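Local coordinates for LPP20 lipofamily protein (Helicobacter pylori R046Wa, PDB 4KZS) that is a secreted protein of unknown function, possibly related to the Tol-Pal system of the outer membrane, at residues L37-N49 and I71-V83. Sequence-based numbering, arbitrary orientation.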
loop_
_atom_site.group_PDB
_atom_site.type_symbol
_atom_site.label_atom_id
_atom_site.label_comp_id
_atom_site.label_asym_id
_atom_site.label_seq_id
_atom_site.Cartn_x
_atom_site.Cartn_y
_atom_site.Cartn_z
ATOM N N LEU A 37 16.749 9.359 -16.410
ATOM C CA LEU A 37 15.483 8.608 -16.197
ATOM C C LEU A 37 14.437 9.478 -15.559
ATOM O O LEU A 37 13.265 9.511 -15.980
ATOM C CB LEU A 37 15.628 7.472 -15.203
ATOM C CG LEU A 37 16.231 6.132 -15.536
ATOM C CD1 LEU A 37 15.592 5.177 -14.539
ATOM C CD2 LEU A 37 15.901 5.760 -16.969
ATOM N N ALA A 38 14.832 10.121 -14.460
ATOM C CA ALA A 38 13.912 10.984 -13.760
ATOM C C ALA A 38 13.290 11.866 -14.815
ATOM O O ALA A 38 12.063 11.910 -14.969
ATOM C CB ALA A 38 14.655 11.805 -12.755
ATOM N N ASP A 39 14.142 12.486 -15.628
ATOM C CA ASP A 39 13.637 13.433 -16.578
ATOM C C ASP A 39 12.746 12.755 -17.593
ATOM O O ASP A 39 11.782 13.344 -18.093
ATOM C CB ASP A 39 14.757 14.222 -17.222
ATOM C CG ASP A 39 14.252 15.137 -18.282
ATOM O OD1 ASP A 39 13.356 15.970 -17.988
ATOM O OD2 ASP A 39 14.720 14.991 -19.423
ATOM N N LEU A 40 13.043 11.493 -17.862
ATOM C CA LEU A 40 12.223 10.690 -18.788
ATOM C C LEU A 40 10.848 10.336 -18.200
ATOM O O LEU A 40 9.831 10.471 -18.927
ATOM C CB LEU A 40 12.980 9.410 -19.222
ATOM C CG LEU A 40 12.072 8.329 -19.753
ATOM C CD1 LEU A 40 11.288 8.872 -20.916
ATOM C CD2 LEU A 40 12.948 7.246 -20.277
ATOM N N VAL A 41 10.808 9.903 -16.923
ATOM C CA VAL A 41 9.541 9.603 -16.286
ATOM C C VAL A 41 8.718 10.855 -16.249
ATOM O O VAL A 41 7.526 10.833 -16.595
ATOM C CB VAL A 41 9.674 9.045 -14.846
ATOM C CG1 VAL A 41 10.363 7.681 -14.820
ATOM C CG2 VAL A 41 10.425 9.997 -13.945
ATOM N N ALA A 42 9.371 11.958 -15.860
ATOM C CA ALA A 42 8.733 13.291 -15.731
ATOM C C ALA A 42 8.152 13.694 -17.029
ATOM O O ALA A 42 7.089 14.293 -17.089
ATOM C CB ALA A 42 9.739 14.342 -15.290
ATOM N N SER A 43 8.848 13.340 -18.095
ATOM C CA SER A 43 8.411 13.737 -19.409
ATOM C C SER A 43 7.229 12.878 -19.863
ATOM O O SER A 43 6.311 13.381 -20.529
ATOM C CB SER A 43 9.588 13.650 -20.378
ATOM O OG SER A 43 9.124 13.479 -21.712
ATOM N N ILE A 44 7.259 11.579 -19.523
ATOM C CA ILE A 44 6.136 10.704 -19.830
ATOM C C ILE A 44 4.911 11.074 -18.979
ATOM O O ILE A 44 3.790 11.075 -19.502
ATOM C CB ILE A 44 6.457 9.246 -19.586
ATOM C CG1 ILE A 44 7.693 8.783 -20.379
ATOM C CG2 ILE A 44 5.277 8.391 -19.999
ATOM C CD1 ILE A 44 8.186 7.446 -19.866
ATOM N N SER A 45 5.087 11.388 -17.681
ATOM C CA SER A 45 3.919 11.779 -16.877
ATOM C C SER A 45 3.091 12.787 -17.680
ATOM O O SER A 45 1.922 12.516 -17.995
ATOM C CB SER A 45 4.321 12.362 -15.544
ATOM O OG SER A 45 4.865 11.384 -14.679
ATOM N N VAL A 46 3.724 13.908 -18.071
ATOM C CA VAL A 46 3.109 14.949 -18.940
ATOM C C VAL A 46 2.310 14.411 -20.121
ATOM O O VAL A 46 1.100 14.565 -20.159
ATOM C CB VAL A 46 4.163 15.967 -19.465
ATOM C CG1 VAL A 46 3.620 16.797 -20.626
ATOM C CG2 VAL A 46 4.690 16.847 -18.336
ATOM N N VAL A 47 2.978 13.783 -21.080
ATOM C CA VAL A 47 2.275 13.159 -22.222
ATOM C C VAL A 47 1.085 12.308 -21.776
ATOM O O VAL A 47 0.082 12.229 -22.459
ATOM C CB VAL A 47 3.262 12.307 -23.103
ATOM C CG1 VAL A 47 2.607 11.102 -23.752
ATOM C CG2 VAL A 47 3.892 13.154 -24.185
ATOM N N VAL A 48 1.210 11.663 -20.631
ATOM C CA VAL A 48 0.176 10.759 -20.165
ATOM C C VAL A 48 -0.980 11.538 -19.538
ATOM O O VAL A 48 -2.143 11.342 -19.922
ATOM C CB VAL A 48 0.776 9.731 -19.195
ATOM C CG1 VAL A 48 -0.277 9.029 -18.405
ATOM C CG2 VAL A 48 1.544 8.710 -19.979
ATOM N N ASN A 49 -0.662 12.431 -18.599
ATOM C CA ASN A 49 -1.689 13.223 -17.921
ATOM C C ASN A 49 -2.547 13.995 -18.906
ATOM O O ASN A 49 -3.762 14.072 -18.756
ATOM C CB ASN A 49 -1.073 14.157 -16.901
ATOM C CG ASN A 49 -0.484 13.417 -15.674
ATOM O OD1 ASN A 49 -1.212 12.877 -14.819
ATOM N ND2 ASN A 49 0.846 13.418 -15.576
ATOM N N ILE A 71 -1.584 17.221 -14.545
ATOM C CA ILE A 71 -0.586 16.273 -14.033
ATOM C C ILE A 71 -1.121 15.536 -12.785
ATOM O O ILE A 71 -0.437 15.445 -11.757
ATOM C CB ILE A 71 0.813 16.951 -13.817
ATOM C CG1 ILE A 71 1.940 15.917 -13.647
ATOM C CG2 ILE A 71 0.799 17.965 -12.670
ATOM C CD1 ILE A 71 2.711 15.631 -14.916
ATOM N N ASN A 72 -2.348 15.012 -12.907
ATOM C CA ASN A 72 -3.030 14.259 -11.846
ATOM C C ASN A 72 -2.183 13.111 -11.261
ATOM O O ASN A 72 -1.979 13.017 -10.041
ATOM C CB ASN A 72 -4.370 13.721 -12.375
ATOM C CG ASN A 72 -5.334 13.352 -11.267
ATOM O OD1 ASN A 72 -6.549 13.281 -11.488
ATOM N ND2 ASN A 72 -4.805 13.123 -10.064
ATOM N N LEU A 73 -1.683 12.250 -12.144
ATOM C CA LEU A 73 -0.852 11.127 -11.724
ATOM C C LEU A 73 0.571 11.344 -12.182
ATOM O O LEU A 73 0.807 11.744 -13.312
ATOM C CB LEU A 73 -1.407 9.804 -12.267
ATOM C CG LEU A 73 -1.765 9.743 -13.759
ATOM C CD1 LEU A 73 -0.514 9.465 -14.569
ATOM C CD2 LEU A 73 -2.833 8.697 -14.031
ATOM N N LYS A 74 1.523 11.112 -11.291
ATOM C CA LYS A 74 2.907 11.352 -11.626
ATOM C C LYS A 74 3.614 10.016 -11.506
ATOM O O LYS A 74 3.650 9.448 -10.428
ATOM C CB LYS A 74 3.521 12.382 -10.684
ATOM C CG LYS A 74 4.699 13.109 -11.307
ATOM C CD LYS A 74 4.937 14.454 -10.635
ATOM C CE LYS A 74 5.614 14.325 -9.276
ATOM N NZ LYS A 74 7.052 13.950 -9.386
ATOM N N THR A 75 4.136 9.505 -12.617
ATOM C CA THR A 75 4.672 8.154 -12.639
ATOM C C THR A 75 6.049 8.202 -11.988
ATOM O O THR A 75 6.551 9.274 -11.717
ATOM C CB THR A 75 4.678 7.515 -14.055
ATOM O OG1 THR A 75 5.457 8.304 -14.934
ATOM C CG2 THR A 75 3.299 7.436 -14.686
ATOM N N ASP A 76 6.617 7.055 -11.650
ATOM C CA ASP A 76 8.018 6.987 -11.244
ATOM C C ASP A 76 8.660 5.665 -11.726
ATOM O O ASP A 76 7.974 4.858 -12.353
ATOM C CB ASP A 76 8.114 7.153 -9.747
ATOM C CG ASP A 76 7.168 6.252 -9.018
ATOM O OD1 ASP A 76 7.190 5.039 -9.317
ATOM O OD2 ASP A 76 6.412 6.749 -8.151
ATOM N N ASP A 77 9.951 5.442 -11.447
ATOM C CA ASP A 77 10.709 4.287 -12.020
ATOM C C ASP A 77 10.015 2.956 -11.860
ATOM O O ASP A 77 10.096 2.094 -12.719
ATOM C CB ASP A 77 12.057 4.104 -11.348
ATOM C CG ASP A 77 12.827 5.377 -11.225
ATOM O OD1 ASP A 77 12.325 6.451 -11.622
ATOM O OD2 ASP A 77 13.967 5.300 -10.722
ATOM N N LEU A 78 9.385 2.764 -10.708
ATOM C CA LEU A 78 8.548 1.614 -10.474
ATOM C C LEU A 78 7.829 1.221 -11.756
ATOM O O LEU A 78 7.637 0.017 -12.015
ATOM C CB LEU A 78 7.476 1.957 -9.420
ATOM C CG LEU A 78 7.824 1.777 -7.949
ATOM C CD1 LEU A 78 9.187 2.381 -7.597
ATOM C CD2 LEU A 78 6.689 2.326 -7.087
ATOM N N GLU A 79 7.416 2.246 -12.521
ATOM C CA GLU A 79 6.590 2.085 -13.722
ATOM C C GLU A 79 7.277 1.651 -14.997
ATOM O O GLU A 79 6.618 1.265 -15.962
ATOM C CB GLU A 79 5.819 3.356 -14.005
ATOM C CG GLU A 79 4.520 3.407 -13.240
ATOM C CD GLU A 79 4.749 3.659 -11.787
ATOM O OE1 GLU A 79 5.146 4.800 -11.478
ATOM O OE2 GLU A 79 4.535 2.721 -10.976
ATOM N N LEU A 80 8.595 1.726 -15.018
ATOM C CA LEU A 80 9.384 1.364 -16.171
ATOM C C LEU A 80 10.253 0.196 -15.851
ATOM O O LEU A 80 10.337 -0.188 -14.684
ATOM C CB LEU A 80 10.376 2.492 -16.404
ATOM C CG LEU A 80 9.950 3.905 -16.701
ATOM C CD1 LEU A 80 11.192 4.607 -17.244
ATOM C CD2 LEU A 80 8.809 3.855 -17.704
ATOM N N ASN A 81 11.070 -0.193 -16.853
ATOM C CA ASN A 81 12.118 -1.251 -16.819
ATOM C C ASN A 81 13.680 -1.245 -17.071
ATOM O O ASN A 81 14.573 -1.124 -16.169
ATOM C CB ASN A 81 11.644 -2.223 -17.865
ATOM C CG ASN A 81 10.129 -2.173 -18.040
ATOM O OD1 ASN A 81 9.531 -1.082 -18.229
ATOM N ND2 ASN A 81 9.488 -3.348 -17.958
ATOM N N ASN A 82 13.965 -1.411 -18.352
ATOM C CA ASN A 82 15.257 -1.351 -18.950
ATOM C C ASN A 82 14.977 -0.664 -20.350
ATOM O O ASN A 82 14.431 -1.349 -21.301
ATOM C CB ASN A 82 15.706 -2.759 -19.190
ATOM C CG ASN A 82 14.699 -3.548 -20.040
ATOM O OD1 ASN A 82 14.732 -3.447 -21.296
ATOM N ND2 ASN A 82 13.789 -4.325 -19.380
ATOM N N VAL A 83 15.324 0.646 -20.433
ATOM C CA VAL A 83 15.006 1.613 -21.496
ATOM C C VAL A 83 16.303 1.877 -22.265
ATOM O O VAL A 83 17.377 1.569 -21.749
ATOM C CB VAL A 83 14.612 2.985 -20.857
ATOM C CG1 VAL A 83 13.703 2.799 -19.667
ATOM C CG2 VAL A 83 15.834 3.799 -20.368
#
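N49, S45 and V41, one helical turn apart on helix 29-53, meet I71, K74 and D76 of the returning loop in that order, with CA atoms 5.1 Å apart at N49 and I71 and 5.9 Å apart at V41 and D76. The loop thus runs back along the helix, opposite in direction, largely extended from L73 to D76 before a short 3-10 turn at 77-79. The N49 amide holds the backbone of L73 at two points: L73 N donates to N49 OD1 (2.8 Å), tilted 18° from the carbonyl plane, while N49 ND2 donates to L73 O (2.8 Å), which lies almost in the amide plane. With CG anti to its carbonyl carbon (chi1 -69°), the N49 amide comes alongside L73, where OD1 and ND2 face L73 N and O. Beside it the V48 and L73 side chains cross at about a right angle, touching through V48 CG1 and L73 CD1, and both pack on I153 of helix 135-157. One turn back from N49, S45 OG accepts a hydrogen bond from T75 N (2.9 Å, 156° at the hydrogen) and gives a weak bond to V41 O within the helix. Nearer the start of 37-49 the contact becomes mostly apolar, with the D77 carboxylate beside V41 and L37: V41 CG1 lies 4.0 Å from L80 CD1, I44 CD1 approaches L80 CD2, and the L37 and V83 side chains cross at a slant, with L37 CD2 3.9 Å from V83 CG2. L80 and I44 share F106 of helix 103-121, and V83 reaches V99 and I101 of strand 94-102. Helix side chains thus satisfy L73 N, L73 O and T75 N, while leucine, valine and isoleucine side chains pack the other end.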